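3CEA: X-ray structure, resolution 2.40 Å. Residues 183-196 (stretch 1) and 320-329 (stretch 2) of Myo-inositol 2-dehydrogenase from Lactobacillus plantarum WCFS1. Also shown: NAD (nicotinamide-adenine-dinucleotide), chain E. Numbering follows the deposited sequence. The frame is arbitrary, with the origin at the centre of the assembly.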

# COMPACT_ATOMS: atom_id res chain seq x y z
N PHE A 183 18.59 21.61 -11.06
CA PHE A 183 17.28 22.28 -11.02
C PHE A 183 16.69 22.45 -12.42
O PHE A 183 15.48 22.34 -12.60
CB PHE A 183 17.38 23.64 -10.33
CG PHE A 183 17.71 23.57 -8.86
CD1 PHE A 183 16.72 23.26 -7.93
CD2 PHE A 183 19.00 23.83 -8.41
CE1 PHE A 183 17.01 23.20 -6.57
CE2 PHE A 183 19.30 23.77 -7.05
CZ PHE A 183 18.30 23.46 -6.13
N VAL A 184 17.56 22.72 -13.39
CA VAL A 184 17.14 22.90 -14.78
C VAL A 184 16.80 21.55 -15.43
O VAL A 184 15.78 21.42 -16.11
CB VAL A 184 18.20 23.67 -15.61
CG1 VAL A 184 17.94 23.55 -17.11
CG2 VAL A 184 18.23 25.14 -15.19
N ASP A 185 17.65 20.55 -15.20
CA ASP A 185 17.48 19.24 -15.82
C ASP A 185 16.35 18.43 -15.19
O ASP A 185 15.51 17.88 -15.90
CB ASP A 185 18.80 18.46 -15.81
CG ASP A 185 18.80 17.31 -16.80
OD1 ASP A 185 18.40 17.51 -17.96
OD2 ASP A 185 19.23 16.20 -16.41
N MSE A 186 16.33 18.34 -13.86
CA MSE A 186 15.29 17.59 -13.16
C MSE A 186 14.04 18.41 -12.84
O MSE A 186 12.96 18.11 -13.35
CB MSE A 186 15.83 16.96 -11.87
CG MSE A 186 16.51 15.60 -12.04
SE MSE A 186 15.51 14.21 -13.02
CE MSE A 186 13.63 14.77 -12.76
N ASN A 187 14.21 19.44 -12.02
CA ASN A 187 13.09 20.11 -11.36
C ASN A 187 12.16 20.95 -12.24
O ASN A 187 11.07 21.32 -11.81
CB ASN A 187 13.61 20.95 -10.18
CG ASN A 187 14.22 20.10 -9.09
OD1 ASN A 187 15.39 20.26 -8.75
ND2 ASN A 187 13.44 19.16 -8.56
N ILE A 188 12.60 21.24 -13.46
CA ILE A 188 11.84 22.06 -14.41
C ILE A 188 10.44 21.52 -14.68
O ILE A 188 9.49 22.29 -14.87
CB ILE A 188 12.63 22.26 -15.74
CG1 ILE A 188 12.09 23.45 -16.53
CG2 ILE A 188 12.66 20.97 -16.57
CD1 ILE A 188 12.96 23.87 -17.70
N HIS A 189 10.31 20.19 -14.68
CA HIS A 189 9.04 19.51 -14.92
C HIS A 189 8.03 19.85 -13.83
O HIS A 189 6.88 20.17 -14.13
CB HIS A 189 9.25 18.00 -14.97
CG HIS A 189 10.01 17.54 -16.17
ND1 HIS A 189 9.41 17.33 -17.40
CD2 HIS A 189 11.32 17.23 -16.33
CE1 HIS A 189 10.32 16.92 -18.26
NE2 HIS A 189 11.48 16.84 -17.64
N ASP A 190 8.47 19.76 -12.58
CA ASP A 190 7.63 20.07 -11.42
C ASP A 190 7.26 21.55 -11.36
O ASP A 190 6.14 21.89 -10.97
CB ASP A 190 8.33 19.65 -10.12
CG ASP A 190 8.69 18.18 -10.09
OD1 ASP A 190 7.81 17.34 -10.39
OD2 ASP A 190 9.86 17.86 -9.75
N ILE A 191 8.19 22.41 -11.76
CA ILE A 191 7.95 23.85 -11.86
C ILE A 191 6.75 24.12 -12.77
O ILE A 191 5.82 24.83 -12.38
CB ILE A 191 9.20 24.62 -12.33
CG1 ILE A 191 10.27 24.61 -11.24
CG2 ILE A 191 8.84 26.06 -12.72
CD1 ILE A 191 11.64 25.08 -11.68
N ASP A 192 6.78 23.53 -13.97
CA ASP A 192 5.68 23.63 -14.92
C ASP A 192 4.38 23.11 -14.33
O ASP A 192 3.32 23.72 -14.50
CB ASP A 192 6.02 22.88 -16.21
CG ASP A 192 4.87 22.90 -17.22
OD1 ASP A 192 4.61 23.97 -17.79
OD2 ASP A 192 4.24 21.84 -17.43
N LEU A 193 4.46 21.97 -13.63
CA LEU A 193 3.30 21.35 -13.00
C LEU A 193 2.69 22.24 -11.93
O LEU A 193 1.47 22.36 -11.84
CB LEU A 193 3.67 19.99 -12.40
CG LEU A 193 4.03 18.84 -13.35
CD1 LEU A 193 4.69 17.71 -12.59
CD2 LEU A 193 2.81 18.34 -14.13
N ILE A 194 3.55 22.87 -11.14
CA ILE A 194 3.11 23.78 -10.09
C ILE A 194 2.41 25.01 -10.69
O ILE A 194 1.35 25.41 -10.22
CB ILE A 194 4.29 24.15 -9.14
CG1 ILE A 194 4.62 22.95 -8.25
CG2 ILE A 194 3.95 25.36 -8.27
CD1 ILE A 194 6.03 22.93 -7.73
N ARG A 195 3.00 25.57 -11.75
CA ARG A 195 2.40 26.69 -12.48
C ARG A 195 1.05 26.28 -13.06
O ARG A 195 0.07 27.04 -12.98
CB ARG A 195 3.32 27.16 -13.61
CG ARG A 195 4.62 27.81 -13.13
CD ARG A 195 5.33 28.56 -14.26
NE ARG A 195 4.57 29.73 -14.71
CZ ARG A 195 3.86 29.78 -15.83
NH1 ARG A 195 3.82 28.75 -16.66
NH2 ARG A 195 3.19 30.89 -16.14
N TRP A 196 1.00 25.07 -13.61
CA TRP A 196 -0.22 24.51 -14.18
C TRP A 196 -1.33 24.34 -13.14
O TRP A 196 -2.46 24.77 -13.36
CB TRP A 196 0.11 23.17 -14.86
CG TRP A 196 -1.03 22.54 -15.62
CD1 TRP A 196 -2.01 23.17 -16.33
CD2 TRP A 196 -1.27 21.13 -15.77
NE1 TRP A 196 -2.85 22.26 -16.90
CE2 TRP A 196 -2.43 20.99 -16.58
CE3 TRP A 196 -0.63 19.98 -15.31
CZ2 TRP A 196 -2.95 19.75 -16.92
CZ3 TRP A 196 -1.16 18.73 -15.65
CH2 TRP A 196 -2.31 18.63 -16.45
N ASP A 320 6.23 30.91 -23.79
CA ASP A 320 6.25 31.66 -22.54
C ASP A 320 6.28 30.76 -21.30
O ASP A 320 6.94 31.07 -20.31
CB ASP A 320 5.04 32.61 -22.48
CG ASP A 320 5.06 33.51 -21.26
OD1 ASP A 320 6.01 34.33 -21.13
OD2 ASP A 320 4.12 33.42 -20.44
N ASP A 321 5.56 29.64 -21.37
CA ASP A 321 5.57 28.63 -20.31
C ASP A 321 6.95 28.00 -20.13
O ASP A 321 7.37 27.71 -19.01
CB ASP A 321 4.53 27.54 -20.60
CG ASP A 321 3.11 28.01 -20.38
OD1 ASP A 321 2.84 28.67 -19.35
OD2 ASP A 321 2.25 27.72 -21.24
N GLY A 322 7.65 27.80 -21.25
CA GLY A 322 9.00 27.23 -21.24
C GLY A 322 10.04 28.19 -20.71
O GLY A 322 10.97 27.78 -20.00
N ILE A 323 9.90 29.47 -21.06
CA ILE A 323 10.83 30.51 -20.62
C ILE A 323 10.74 30.70 -19.10
O ILE A 323 11.76 30.66 -18.41
CB ILE A 323 10.59 31.86 -21.36
CG1 ILE A 323 10.94 31.72 -22.85
CG2 ILE A 323 11.41 32.98 -20.74
CD1 ILE A 323 10.47 32.87 -23.72
N LYS A 324 9.52 30.87 -18.60
CA LYS A 324 9.27 31.02 -17.17
C LYS A 324 9.80 29.85 -16.34
O LYS A 324 10.50 30.05 -15.34
CB LYS A 324 7.78 31.25 -16.90
CG LYS A 324 7.28 32.60 -17.36
CD LYS A 324 5.78 32.73 -17.19
CE LYS A 324 5.31 34.16 -17.44
NZ LYS A 324 3.85 34.29 -17.21
N ALA A 325 9.49 28.63 -16.77
CA ALA A 325 9.97 27.42 -16.10
C ALA A 325 11.49 27.37 -16.04
O ALA A 325 12.07 26.98 -15.02
CB ALA A 325 9.42 26.17 -16.79
N LEU A 326 12.13 27.76 -17.14
CA LEU A 326 13.59 27.82 -17.22
C LEU A 326 14.16 28.92 -16.31
O LEU A 326 15.22 28.74 -15.70
CB LEU A 326 14.02 28.05 -18.67
CG LEU A 326 15.51 28.03 -19.04
CD1 LEU A 326 16.11 26.66 -18.81
CD2 LEU A 326 15.70 28.48 -20.48
N LYS A 327 13.44 30.04 -16.22
CA LYS A 327 13.85 31.17 -15.38
C LYS A 327 13.79 30.82 -13.89
O LYS A 327 14.71 31.13 -13.14
CB LYS A 327 13.01 32.41 -15.67
CG LYS A 327 13.36 33.12 -16.96
CD LYS A 327 12.67 34.47 -17.07
CE LYS A 327 13.14 35.22 -18.30
NZ LYS A 327 12.66 36.63 -18.31
N ILE A 328 12.69 30.18 -13.49
CA ILE A 328 12.49 29.74 -12.11
C ILE A 328 13.53 28.68 -11.71
O ILE A 328 14.07 28.71 -10.60
CB ILE A 328 11.05 29.20 -11.88
CG1 ILE A 328 10.02 30.28 -12.20
CG2 ILE A 328 10.87 28.71 -10.44
CD1 ILE A 328 8.67 29.75 -12.67
N ALA A 329 13.82 27.77 -12.64
CA ALA A 329 14.84 26.74 -12.43
C ALA A 329 16.22 27.36 -12.20
O ALA A 329 16.91 27.02 -11.24
CB ALA A 329 14.88 25.79 -13.62
PA NAD E . 21.77 11.96 -25.02
O1A NAD E . 21.47 10.60 -24.50
O2A NAD E . 23.14 12.39 -24.68
O5B NAD E . 21.51 11.98 -26.60
C5B NAD E . 21.92 13.08 -27.39
C4B NAD E . 21.89 12.70 -28.87
O4B NAD E . 22.00 13.86 -29.68
C3B NAD E . 23.03 11.78 -29.25
O3B NAD E . 22.49 10.73 -30.01
C2B NAD E . 23.96 12.62 -30.10
O2B NAD E . 24.55 11.89 -31.14
C1B NAD E . 23.04 13.71 -30.64
N9A NAD E . 23.75 14.98 -30.83
C8A NAD E . 24.52 15.65 -29.91
N7A NAD E . 25.00 16.78 -30.48
C5A NAD E . 24.55 16.84 -31.76
C6A NAD E . 24.74 17.77 -32.77
N6A NAD E . 25.28 18.95 -32.48
N1A NAD E . 24.15 17.56 -34.00
C2A NAD E . 23.37 16.44 -34.22
N3A NAD E . 23.19 15.52 -33.21
C4A NAD E . 23.77 15.71 -31.99
O3 NAD E . 20.70 13.03 -24.44
PN NAD E . 19.18 12.62 -24.10
O1N NAD E . 18.67 11.72 -25.16
O2N NAD E . 19.15 12.20 -22.68
O5D NAD E . 18.38 14.00 -24.17
C5D NAD E . 18.48 14.91 -25.24
C4D NAD E . 17.57 16.09 -24.94
O4D NAD E . 16.33 15.63 -24.44
C3D NAD E . 18.16 17.03 -23.91
O3D NAD E . 18.09 18.35 -24.38
C2D NAD E . 17.29 16.85 -22.68
O2D NAD E . 17.07 18.07 -22.00
C1D NAD E . 15.99 16.28 -23.22
N1N NAD E . 15.36 15.34 -22.27
C2N NAD E . 14.04 15.52 -21.94
C3N NAD E . 13.41 14.65 -21.04
C7N NAD E . 11.93 14.72 -20.81
O7N NAD E . 11.42 14.17 -19.62
N7N NAD E . 11.14 15.30 -21.71
C4N NAD E . 14.14 13.60 -20.48
C5N NAD E . 15.48 13.43 -20.82
C6N NAD E . 16.08 14.31 -21.72
O HOH W 1 5.88 26.52 -16.92
O HOH W 2 1.96 33.67 -15.29

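The one direct polar tie between these helices is a salt bridge at the end of the contact: Arg195 NH1 donates to Asp321 OD1 at 2.9 Å, with a nearly straight N-H...acceptor angle of 160°. Arg195 has its CA-to-CB bond toward the partner helix, and a long chain (chi1 m, chi2 t, chi3 p) carries the guanidinium to the carboxylate, which meets it at the edge, near its plane. Water 1 reinforces this corner, accepting from Arg195 NH1 (3.0 Å) and donating to Asp192 OD1 (3.0 Å) and to the backbone Asp321 O (2.8 Å).

Over one face of the guanidinium lies the aliphatic part of Lys324, its CD 3.3 Å from Arg195 NH2. This brings like charges close, with Arg195 NH2 and Lys324 NZ 3.6 Å apart. Water 2 accepts from both, weakly from Arg195 NH2, while a salt bridge from Lys324 NZ to Asp320 OD2 (3.4 Å), whose hydrogen bond is weak, gives the lysine a counter-charge within its own helix.

Beyond the charges, the contact turns apolar. The helices bury 589 Å² between them; Val184, Ile188, Ile191, Ala325, Leu326, Ile328 and Ala329 are all buried, whereas Arg195, Asp321 and Lys324 remain partly exposed, where charge is affordable. Arg195 CD rests 3.9 Å from Ile328 CD1, so the arginine's CD methylene joins the packing. Ile191 then spans the partner surface: its CG2 reaches Ile328 CD1 (3.7 Å), branched against branched, and its CD1 approaches Ala329 CB (3.8 Å). One turn back, Ile188 CG1 packs on Ala325 CB at 3.8 Å.

Much of the pattern sets branched side chains against small ones. Ala325 and Ala329, one turn apart, offer only methyls, leaving backbone within reach: Ile191 CG2 lies 3.8 Å from Ala325 CA. The helix axes approach to 9.0 Å, crossing at 123°. At the far end Val184 CG2 meets Ala329 CB (3.8 Å) and Val184 CG1 meets Leu326 CD1 (4.0 Å), again both branched.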